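Local coordinates for protein putative 4-Hydroxy-2-oxoglutarate aldolase / 2-dehydro-3-deoxyphosphogluconate aldolase (Yersinia enterocolitica, PDB 3LM7) that belongs to a family of TIM-barrel aldolases and is probably an aldolase itself, at residues V70-G75 / V81-I86; V95-V98 / A104-A107; N117-P122 / I131-L136. All blocks are in the same frame, centred on the assembly; numbering follows the deposited sequence.

Contact 1 (V70-G75 / V81-I86); sequences VGLGAG and VMVSQI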
ATOM      1  N   VAL A  70       9.861  -2.029 -20.022  1.00  5.99           N
ATOM      2  CA  VAL A  70      10.018  -2.836 -21.261  1.00  7.10           C
ATOM      3  C   VAL A  70       8.626  -3.105 -21.899  1.00  9.41           C
ATOM      4  O   VAL A  70       7.778  -3.684 -21.236  1.00 10.08           O
ATOM      5  CB  VAL A  70      10.719  -4.175 -20.951  1.00  5.61           C
ATOM      6  CG1 VAL A  70      10.828  -4.997 -22.259  1.00  8.18           C
ATOM      7  CG2 VAL A  70      12.083  -3.841 -20.295  1.00  8.02           C
ATOM      8  N   GLY A  71       8.416  -2.631 -23.142  1.00  9.05           N
ATOM      9  CA  GLY A  71       7.130  -2.783 -23.804  1.00  9.89           C
ATOM     10  C   GLY A  71       7.029  -3.942 -24.771  1.00 10.26           C
ATOM     11  O   GLY A  71       7.996  -4.311 -25.442  1.00  9.94           O
ATOM     12  N   LEU A  72       5.845  -4.526 -24.847  1.00 10.12           N
ATOM     13  CA  LEU A  72       5.538  -5.427 -25.967  1.00 12.50           C
ATOM     14  C   LEU A  72       5.394  -4.621 -27.297  1.00 13.56           C
ATOM     15  O   LEU A  72       5.978  -4.971 -28.274  1.00 15.79           O
ATOM     16  CB  LEU A  72       4.205  -6.163 -25.699  1.00 11.99           C
ATOM     17  CG  LEU A  72       4.197  -7.028 -24.404  1.00 10.70           C
ATOM     18  CD1 LEU A  72       2.755  -7.064 -23.813  1.00 11.82           C
ATOM     19  CD2 LEU A  72       4.779  -8.437 -24.663  1.00  8.77           C
ATOM     20  N   GLY A  73       4.706  -3.501 -27.261  1.00 14.88           N
ATOM     21  CA  GLY A  73       4.384  -2.751 -28.488  1.00 19.45           C
ATOM     22  C   GLY A  73       2.863  -2.854 -28.632  1.00 20.91           C
ATOM     23  O   GLY A  73       2.328  -3.837 -29.222  1.00 22.65           O
ATOM     24  N   ALA A  74       2.159  -1.872 -28.050  1.00 21.22           N
ATOM     25  CA  ALA A  74       0.669  -1.824 -28.081  1.00 21.27           C
ATOM     26  C   ALA A  74       0.034  -3.189 -27.576  1.00 20.54           C
ATOM     27  O   ALA A  74      -0.962  -3.716 -28.152  1.00 18.46           O
ATOM     28  CB  ALA A  74       0.168  -1.399 -29.546  1.00 21.93           C
ATOM     29  N   GLY A  75       0.649  -3.742 -26.517  1.00 19.13           N
ATOM     30  CA  GLY A  75       0.251  -5.043 -25.904  1.00 17.75           C
ATOM     31  C   GLY A  75       0.304  -6.257 -26.850  1.00 18.72           C
ATOM     32  O   GLY A  75      -0.416  -7.285 -26.607  1.00 17.56           O
ATOM     33  N   VAL A  81       7.531 -13.517 -25.489  1.00  9.34           N
ATOM     34  CA  VAL A  81       8.742 -14.244 -25.143  1.00 10.38           C
ATOM     35  C   VAL A  81       9.970 -13.309 -25.235  1.00  8.84           C
ATOM     36  O   VAL A  81      10.872 -13.355 -24.389  1.00  7.97           O
ATOM     37  CB  VAL A  81       8.917 -15.466 -26.100  1.00 10.70           C
ATOM     38  CG1 VAL A  81      10.424 -16.021 -26.096  1.00 12.01           C
ATOM     39  CG2 VAL A  81       7.837 -16.551 -25.753  1.00 12.89           C
HETATM   40  N   MSE A  82      10.034 -12.489 -26.261  1.00  9.16           N
HETATM   41  CA  MSE A  82      11.177 -11.554 -26.352  1.00  9.34           C
HETATM   42  C   MSE A  82      11.217 -10.603 -25.158  1.00  8.25           C
HETATM   43  O   MSE A  82      12.277 -10.359 -24.606  1.00  8.51           O
HETATM   44  CB  MSE A  82      11.097 -10.753 -27.632  1.00  9.82           C
HETATM   45  CG  MSE A  82      12.429 -10.225 -28.106  1.00 18.45           C
HETATM   46 SE   MSE A  82      12.012  -9.002 -29.594  1.00 27.02          SE
HETATM   47  CE  MSE A  82      13.765  -8.342 -29.880  1.00 23.88           C
ATOM     48  N   VAL A  83      10.056 -10.099 -24.718  1.00  8.41           N
ATOM     49  CA  VAL A  83      10.039  -9.246 -23.500  1.00  7.30           C
ATOM     50  C   VAL A  83      10.583  -9.983 -22.278  1.00  8.58           C
ATOM     51  O   VAL A  83      11.375  -9.422 -21.515  1.00  9.45           O
ATOM     52  CB  VAL A  83       8.631  -8.637 -23.229  1.00  7.80           C
ATOM     53  CG1 VAL A  83       8.566  -8.037 -21.840  1.00  5.74           C
ATOM     54  CG2 VAL A  83       8.401  -7.510 -24.289  1.00  7.93           C
ATOM     55  N   SER A  84      10.242 -11.267 -22.116  1.00  7.79           N
ATOM     56  CA  SER A  84      10.767 -12.004 -20.979  1.00  8.48           C
ATOM     57  C   SER A  84      12.296 -12.133 -21.072  1.00  9.51           C
ATOM     58  O   SER A  84      12.994 -12.043 -20.065  1.00  8.35           O
ATOM     59  CB  SER A  84      10.173 -13.432 -20.899  1.00  8.33           C
ATOM     60  OG  SER A  84       8.819 -13.346 -20.532  1.00 12.90           O
ATOM     61  N   GLN A  85      12.798 -12.412 -22.273  1.00  9.99           N
ATOM     62  CA  GLN A  85      14.242 -12.522 -22.424  1.00 11.10           C
ATOM     63  C   GLN A  85      14.975 -11.205 -22.288  1.00 11.18           C
ATOM     64  O   GLN A  85      16.050 -11.146 -21.649  1.00 11.87           O
ATOM     65  CB  GLN A  85      14.573 -13.230 -23.737  1.00 10.23           C
ATOM     66  CG  GLN A  85      13.962 -14.652 -23.781  1.00 17.71           C
ATOM     67  CD  GLN A  85      14.031 -15.233 -25.193  1.00 25.68           C
ATOM     68  OE1 GLN A  85      14.364 -14.535 -26.117  1.00 24.67           O
ATOM     69  NE2 GLN A  85      13.692 -16.502 -25.347  1.00 29.87           N
ATOM     70  N   ILE A  86      14.451 -10.146 -22.904  1.00 11.09           N
ATOM     71  CA  ILE A  86      15.035  -8.832 -22.729  1.00 10.16           C
ATOM     72  C   ILE A  86      15.074  -8.452 -21.241  1.00 10.90           C
ATOM     73  O   ILE A  86      16.107  -7.968 -20.713  1.00 10.39           O
ATOM     74  CB  ILE A  86      14.235  -7.781 -23.468  1.00 10.52           C
ATOM     75  CG1 ILE A  86      14.369  -7.963 -24.969  1.00 10.54           C
ATOM     76  CG2 ILE A  86      14.671  -6.338 -23.069  1.00  8.15           C
ATOM     77  CD1 ILE A  86      13.343  -7.110 -25.790  1.00 10.26           C
TER

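Contact 2 (V95-V98 / A104-A107); sequences VNQV and ASRA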
ATOM      1  N   VAL A  95       7.887  -4.156 -16.368  1.00  4.64           N
ATOM      2  CA  VAL A  95       7.800  -4.992 -17.554  1.00  5.46           C
ATOM      3  C   VAL A  95       6.321  -5.101 -17.932  1.00  6.20           C
ATOM      4  O   VAL A  95       5.497  -5.364 -17.048  1.00  6.05           O
ATOM      5  CB  VAL A  95       8.304  -6.444 -17.229  1.00  6.25           C
ATOM      6  CG1 VAL A  95       8.042  -7.468 -18.402  1.00  3.87           C
ATOM      7  CG2 VAL A  95       9.844  -6.424 -16.811  1.00  6.23           C
ATOM      8  N   ASN A  96       5.990  -4.888 -19.207  1.00  5.86           N
ATOM      9  CA  ASN A  96       4.643  -5.107 -19.677  1.00  4.68           C
ATOM     10  C   ASN A  96       4.556  -6.566 -20.119  1.00  5.88           C
ATOM     11  O   ASN A  96       5.341  -6.991 -20.985  1.00  6.10           O
ATOM     12  CB  ASN A  96       4.323  -4.237 -20.900  1.00  4.39           C
ATOM     13  CG  ASN A  96       4.099  -2.758 -20.521  1.00  7.53           C
ATOM     14  OD1 ASN A  96       3.014  -2.367 -20.052  1.00  6.64           O
ATOM     15  ND2 ASN A  96       5.144  -1.967 -20.661  1.00  6.84           N
ATOM     16  N   GLN A  97       3.553  -7.304 -19.645  1.00  5.35           N
ATOM     17  CA  GLN A  97       3.346  -8.660 -20.166  1.00  5.18           C
ATOM     18  C   GLN A  97       1.866  -8.931 -20.494  1.00  4.63           C
ATOM     19  O   GLN A  97       0.981  -8.273 -19.965  1.00  6.87           O
ATOM     20  CB  GLN A  97       3.825  -9.778 -19.195  1.00  5.64           C
ATOM     21  CG  GLN A  97       5.300 -10.258 -19.435  1.00  7.60           C
ATOM     22  CD  GLN A  97       5.461 -10.888 -20.817  1.00  5.90           C
ATOM     23  OE1 GLN A  97       4.478 -11.079 -21.551  1.00  7.40           O
ATOM     24  NE2 GLN A  97       6.701 -11.097 -21.222  1.00  5.15           N
ATOM     25  N   VAL A  98       1.629  -9.967 -21.331  1.00  6.55           N
ATOM     26  CA  VAL A  98       0.289 -10.561 -21.472  1.00  4.70           C
ATOM     27  C   VAL A  98       0.116 -11.627 -20.381  1.00  6.47           C
ATOM     28  O   VAL A  98       1.081 -12.039 -19.749  1.00  6.23           O
ATOM     29  CB  VAL A  98       0.047 -11.125 -22.887  1.00  5.57           C
ATOM     30  CG1 VAL A  98       0.100  -9.924 -23.877  1.00  5.92           C
ATOM     31  CG2 VAL A  98       1.026 -12.250 -23.258  1.00  6.29           C
ATOM     32  N   ALA A 104       6.717 -16.641 -16.763  1.00  6.74           N
ATOM     33  CA  ALA A 104       8.114 -16.718 -17.284  1.00  6.25           C
ATOM     34  C   ALA A 104       8.902 -15.435 -16.993  1.00  7.31           C
ATOM     35  O   ALA A 104      10.105 -15.501 -16.742  1.00  7.67           O
ATOM     36  CB  ALA A 104       8.097 -16.983 -18.804  1.00  6.84           C
ATOM     37  N   SER A 105       8.274 -14.261 -17.095  1.00  6.72           N
ATOM     38  CA  SER A 105       9.056 -13.009 -16.909  1.00  8.17           C
ATOM     39  C   SER A 105       9.495 -12.924 -15.476  1.00  6.93           C
ATOM     40  O   SER A 105      10.631 -12.569 -15.167  1.00  7.47           O
ATOM     41  CB  SER A 105       8.232 -11.740 -17.284  1.00  7.78           C
ATOM     42  OG  SER A 105       8.187 -11.569 -18.691  1.00 10.23           O
ATOM     43  N   ARG A 106       8.588 -13.207 -14.552  1.00  6.42           N
ATOM     44  CA  ARG A 106       9.014 -13.085 -13.173  1.00  6.80           C
ATOM     45  C   ARG A 106      10.148 -14.071 -12.866  1.00  6.06           C
ATOM     46  O   ARG A 106      11.118 -13.743 -12.137  1.00  7.27           O
ATOM     47  CB  ARG A 106       7.840 -13.270 -12.222  1.00  6.25           C
ATOM     48  CG  ARG A 106       8.226 -13.501 -10.746  1.00  9.24           C
ATOM     49  CD  ARG A 106       8.874 -12.169 -10.149  1.00 10.81           C
ATOM     50  NE  ARG A 106       7.821 -11.128 -10.198  1.00  6.13           N
ATOM     51  CZ  ARG A 106       8.010  -9.834 -10.375  1.00  8.42           C
ATOM     52  NH1 ARG A 106       9.247  -9.366 -10.421  1.00  3.22           N
ATOM     53  NH2 ARG A 106       6.941  -8.987 -10.395  1.00  4.66           N
ATOM     54  N   ALA A 107      10.009 -15.285 -13.355  1.00  6.88           N
ATOM     55  CA  ALA A 107      11.020 -16.300 -13.096  1.00  7.20           C
ATOM     56  C   ALA A 107      12.357 -15.877 -13.700  1.00  8.54           C
ATOM     57  O   ALA A 107      13.370 -16.039 -13.006  1.00  8.61           O
ATOM     58  CB  ALA A 107      10.614 -17.652 -13.681  1.00  6.13           C
TER

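Contact 3 (N117-P122 / I131-L136); sequences NGLISP and ISTGPL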
ATOM      1  N   ASN A 117       3.373  -6.333 -15.032  1.00  5.12           N
ATOM      2  CA  ASN A 117       1.919  -6.292 -15.174  1.00  6.81           C
ATOM      3  C   ASN A 117       1.417  -7.492 -16.008  1.00  6.72           C
ATOM      4  O   ASN A 117       2.214  -8.229 -16.670  1.00  6.18           O
ATOM      5  CB  ASN A 117       1.456  -4.913 -15.742  1.00  6.70           C
ATOM      6  CG  ASN A 117       1.832  -4.688 -17.214  1.00  6.96           C
ATOM      7  OD1 ASN A 117       1.831  -5.604 -18.016  1.00  6.45           O
ATOM      8  ND2 ASN A 117       2.062  -3.421 -17.579  1.00  5.65           N
ATOM      9  N   GLY A 118       0.109  -7.704 -15.996  1.00  5.53           N
ATOM     10  CA  GLY A 118      -0.441  -8.800 -16.780  1.00  5.31           C
ATOM     11  C   GLY A 118      -1.680  -8.213 -17.467  1.00  5.63           C
ATOM     12  O   GLY A 118      -2.567  -7.709 -16.803  1.00  6.04           O
ATOM     13  N   LEU A 119      -1.715  -8.328 -18.785  1.00  5.63           N
ATOM     14  CA  LEU A 119      -2.783  -7.715 -19.583  1.00  8.23           C
ATOM     15  C   LEU A 119      -4.033  -8.585 -19.540  1.00  7.53           C
ATOM     16  O   LEU A 119      -3.983  -9.773 -19.921  1.00  6.94           O
ATOM     17  CB  LEU A 119      -2.330  -7.561 -21.057  1.00  8.26           C
ATOM     18  CG  LEU A 119      -3.165  -6.571 -21.928  1.00 10.18           C
ATOM     19  CD1 LEU A 119      -2.345  -6.206 -23.262  1.00 13.50           C
ATOM     20  CD2 LEU A 119      -4.507  -7.198 -22.294  1.00  6.36           C
ATOM     21  N   ILE A 120      -5.128  -7.996 -19.037  1.00  6.01           N
ATOM     22  CA  ILE A 120      -6.429  -8.584 -19.030  1.00  5.77           C
ATOM     23  C   ILE A 120      -7.417  -7.495 -19.455  1.00  6.76           C
ATOM     24  O   ILE A 120      -7.087  -6.259 -19.375  1.00  6.23           O
ATOM     25  CB  ILE A 120      -6.849  -9.143 -17.617  1.00  5.76           C
ATOM     26  CG1 ILE A 120      -7.094  -7.998 -16.633  1.00  7.01           C
ATOM     27  CG2 ILE A 120      -5.794 -10.185 -17.086  1.00  5.69           C
ATOM     28  CD1 ILE A 120      -7.512  -8.511 -15.179  1.00  8.20           C
ATOM     29  N   SER A 121      -8.597  -7.921 -19.952  1.00  6.33           N
ATOM     30  CA  SER A 121      -9.346  -7.001 -20.798  1.00  6.48           C
ATOM     31  C   SER A 121     -10.827  -6.941 -20.411  1.00  8.37           C
ATOM     32  O   SER A 121     -11.406  -7.926 -19.955  1.00  8.39           O
ATOM     33  CB  SER A 121      -9.182  -7.426 -22.295  1.00  7.01           C
ATOM     34  OG  SER A 121      -7.783  -7.463 -22.644  1.00  7.58           O
ATOM     35  N   PRO A 122     -11.472  -5.773 -20.642  1.00  8.83           N
ATOM     36  CA  PRO A 122     -12.908  -5.584 -20.519  1.00 10.26           C
ATOM     37  C   PRO A 122     -13.706  -6.632 -21.330  1.00  8.44           C
ATOM     38  O   PRO A 122     -13.221  -7.126 -22.343  1.00  9.72           O
ATOM     39  CB  PRO A 122     -13.132  -4.185 -21.154  1.00  9.66           C
ATOM     40  CG  PRO A 122     -11.918  -3.472 -20.958  1.00 11.95           C
ATOM     41  CD  PRO A 122     -10.806  -4.531 -21.087  1.00 10.54           C
ATOM     42  N   ILE A 131      -8.836 -13.161 -20.134  1.00  6.56           N
ATOM     43  CA  ILE A 131      -7.444 -13.450 -19.736  1.00  5.99           C
ATOM     44  C   ILE A 131      -6.692 -14.222 -20.784  1.00  6.03           C
ATOM     45  O   ILE A 131      -5.513 -14.493 -20.589  1.00  7.05           O
ATOM     46  CB  ILE A 131      -7.301 -14.209 -18.325  1.00  7.15           C
ATOM     47  CG1 ILE A 131      -8.028 -15.582 -18.380  1.00  6.49           C
ATOM     48  CG2 ILE A 131      -8.031 -13.441 -17.216  1.00  6.75           C
ATOM     49  CD1 ILE A 131      -7.776 -16.449 -17.124  1.00  3.33           C
ATOM     50  N   SER A 132      -7.352 -14.589 -21.887  1.00  6.23           N
ATOM     51  CA  SER A 132      -6.712 -15.311 -22.981  1.00  6.13           C
ATOM     52  C   SER A 132      -6.034 -14.274 -23.909  1.00  6.62           C
ATOM     53  O   SER A 132      -6.432 -14.116 -25.075  1.00  7.03           O
ATOM     54  CB  SER A 132      -7.765 -16.123 -23.780  1.00  7.30           C
ATOM     55  OG  SER A 132      -8.904 -15.256 -24.047  1.00  7.41           O
ATOM     56  N   THR A 133      -4.962 -13.629 -23.401  1.00  6.11           N
ATOM     57  CA  THR A 133      -4.375 -12.494 -24.106  1.00  6.85           C
ATOM     58  C   THR A 133      -2.951 -12.841 -24.603  1.00  7.66           C
ATOM     59  O   THR A 133      -2.229 -11.963 -25.072  1.00  7.90           O
ATOM     60  CB  THR A 133      -4.341 -11.230 -23.194  1.00  5.79           C
ATOM     61  OG1 THR A 133      -3.629 -11.545 -21.975  1.00  5.15           O
ATOM     62  CG2 THR A 133      -5.792 -10.859 -22.762  1.00  3.50           C
ATOM     63  N   GLY A 134      -2.582 -14.121 -24.554  1.00  6.84           N
ATOM     64  CA  GLY A 134      -1.291 -14.546 -25.100  1.00  7.16           C
ATOM     65  C   GLY A 134      -1.385 -14.791 -26.614  1.00  7.68           C
ATOM     66  O   GLY A 134      -2.424 -14.620 -27.204  1.00  8.88           O
ATOM     67  N   PRO A 135      -0.260 -15.081 -27.260  1.00  7.91           N
ATOM     68  CA  PRO A 135      -0.233 -15.106 -28.734  1.00  9.11           C
ATOM     69  C   PRO A 135      -1.180 -16.137 -29.350  1.00  9.02           C
ATOM     70  O   PRO A 135      -1.918 -15.784 -30.292  1.00  9.67           O
ATOM     71  CB  PRO A 135       1.224 -15.438 -29.094  1.00  9.45           C
ATOM     72  CG  PRO A 135       1.916 -15.694 -27.824  1.00  8.99           C
ATOM     73  CD  PRO A 135       1.064 -15.180 -26.653  1.00  8.78           C
ATOM     74  N   LEU A 136      -1.153 -17.387 -28.883  1.00  8.21           N
ATOM     75  CA  LEU A 136      -2.138 -18.387 -29.398  1.00  7.35           C
ATOM     76  C   LEU A 136      -3.525 -18.170 -28.775  1.00  8.10           C
ATOM     77  O   LEU A 136      -4.552 -18.233 -29.463  1.00  6.84           O
ATOM     78  CB  LEU A 136      -1.714 -19.840 -29.083  1.00  7.01           C
ATOM     79  CG  LEU A 136      -0.349 -20.158 -29.723  1.00 11.43           C
ATOM     80  CD1 LEU A 136       0.125 -21.499 -29.280  1.00 14.72           C
ATOM     81  CD2 LEU A 136      -0.447 -20.191 -31.270  1.00 17.94           C
TER

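Contact 1 (V70-G75 / V81-I86)
The peptide group joining Gly71 to Leu72 has methyl CG2 of Val83 over one of its faces. Gly71 O is 3.4 Å from Val83 CG2, and the methyl stands well out of the carbonyl plane, so this is van der Waals packing on the flat of the group. At its oxygen the same carbonyl accepts a hydrogen bond from Ser44 OG. Val70 CG1 and Leu72 CD2 lie on the same side of the peptide plane as the Val83 methyl, which therefore sits among two side chains and a carbonyl. Both branches of Val83 touch Val70 CG1, while CG2 alone also meets Leu72. Val83 CG1, anti to the backbone N (chi1 167°), reaches Val70 CG1 at 3.8 Å, the two side chains running antiparallel past one another. Val83 CG2 meets Leu72 CD2, also at 3.8 Å, with the leucine side chain nearly perpendicular to that of Val83. This is the first half of a beta-alpha-beta crossover of the TIM barrel: strand 68-71 runs in the parallel barrel sheet, and helix 80-90 packs back on it before the chain returns as strand 94-95. One helical turn beyond Val83, Ile86 CG2 comes within 4.2 Å of Val70 CG1. Ile86 also touches Ala53 and Met57, which brings the neighbouring helix 50-63 against the same apolar layer.

Contact 2 (V95-V98 / A104-A107)
Ser105 OG and the side chain of Gln97 meet where a barrel strand hands over to its outer helix: residues 95-98 run out from strand 94-95 of the TIM barrel, and Ser105 faces them from helix 102-109. The hydroxyl approaches the glutamine amide from the side of CG and NE2, lifted somewhat from the amide plane. Ser105 OG is 3.0 Å from Gln97 NE2 and 3.3 Å from Gln97 CG, so the oxygen is in van der Waals contact with the methylene. The serine follows with its carbon, Ser105 CB lying 3.9 Å from Gln97 CG. On the strand side Val95 completes the first shell, Val95 CG1 being 4.1 Å from Ser105 OG. The whole contact is small, burying 93 Å² over both sides, and its three touching residues lie in the interior.

The second shell fixes both polar ends. Ser105 OG has its strongest partner in Ser84 OG, so the hydroxyl ties helix 102-109 to helix 80-90, with a weak further bond to Gly101 O just ahead of its own helix. The glutamine is directed towards the serine by a bend at chi2 (-63°), which folds the amide back beside its own main chain. Val83 and Ser84 touch Gln97 from helix 80-90, and Val102 from the start of helix 102-109, hemming the bent chain in. Ser80 OG bonds to Gln97 OE1, and this oxygen also takes the N-H of the next residue: Val98 N lies 3.1 Å from Gln97 OE1, in the carbonyl plane on a lone pair, with a C=O...N angle of 130° and a bent N-H...O angle of 139°.

Contact 3 (N117-P122 / I131-L136)
Thr133 reaches from the excursion between strands 128-130 and 144-146 to strand 115-120 of the parallel TIM-barrel sheet. Thr133 CB is 4.1 Å from Leu119 CD2 and sits near the backbone carbonyl of the same leucine. There the side chain forks. The hydroxyl is placed between the backbone N and carbonyl carbon (chi1 56°), and from there Thr133 OG1 donates to Leu119 O at 2.7 Å. The C=O...O angle is 148° and the donor is tilted 29° from the carbonyl plane. Phe99 N donates to the same hydroxyl oxygen, which thus links three pieces of chain. The methyl packs among Leu119 CD2, the Leu119 carbonyl oxygen and Ser121 OG: Thr133 CG2 is 3.9 Å from Leu119 CD2 and equally far from Ser121 OG, whose own hydrogen-bond partner is Phe165 O.

Backbone shape helps to present the threonine. Ser132 is the centre of an inverse gamma turn, with a weak bond of 3.0 Å from Thr133 N to Ile131 O. The turn is consistent with Ile131 and Thr133 both facing residues 119-121, while the CB of Ser132 points away. The two isoleucines meet where the main chains come closest, Ile120 CA lying 5.0 Å from Ile131 CA. Phe99 touches both of them, and helix 147-156 packs on Ile131 through Ala150 and Met153. Between the two isoleucines themselves the touch is methyl to methyl, Ile120 CG2 lying 4.0 Å from Ile131 CG2.

Overall arrangement
The three contacts follow in series along one flank of the barrel, on the neighbouring strands 68-71, 94-95 and 115-120. Contacts 1 and 2 are closest, with centres about 8 Å apart: their helices are bridged by Ser84 OG and Ser105 OG at 2.6 Å, and their strands by a hydrogen bond of 3.0 Å from Asn96 N to Val70 O. Contacts 2 and 3, with centres about 12 Å apart, meet through Asn117, in hydrogen bonds of 2.9 Å from Gln97 N to Asn117 OD1 and from Asn117 ND2 to Asn96 OD1. Lys163 NZ and Glu191 OE1 extend this polar cluster to the next strands. Contact 1 meets contact 3 by packing alone, at Gly75 and Leu119.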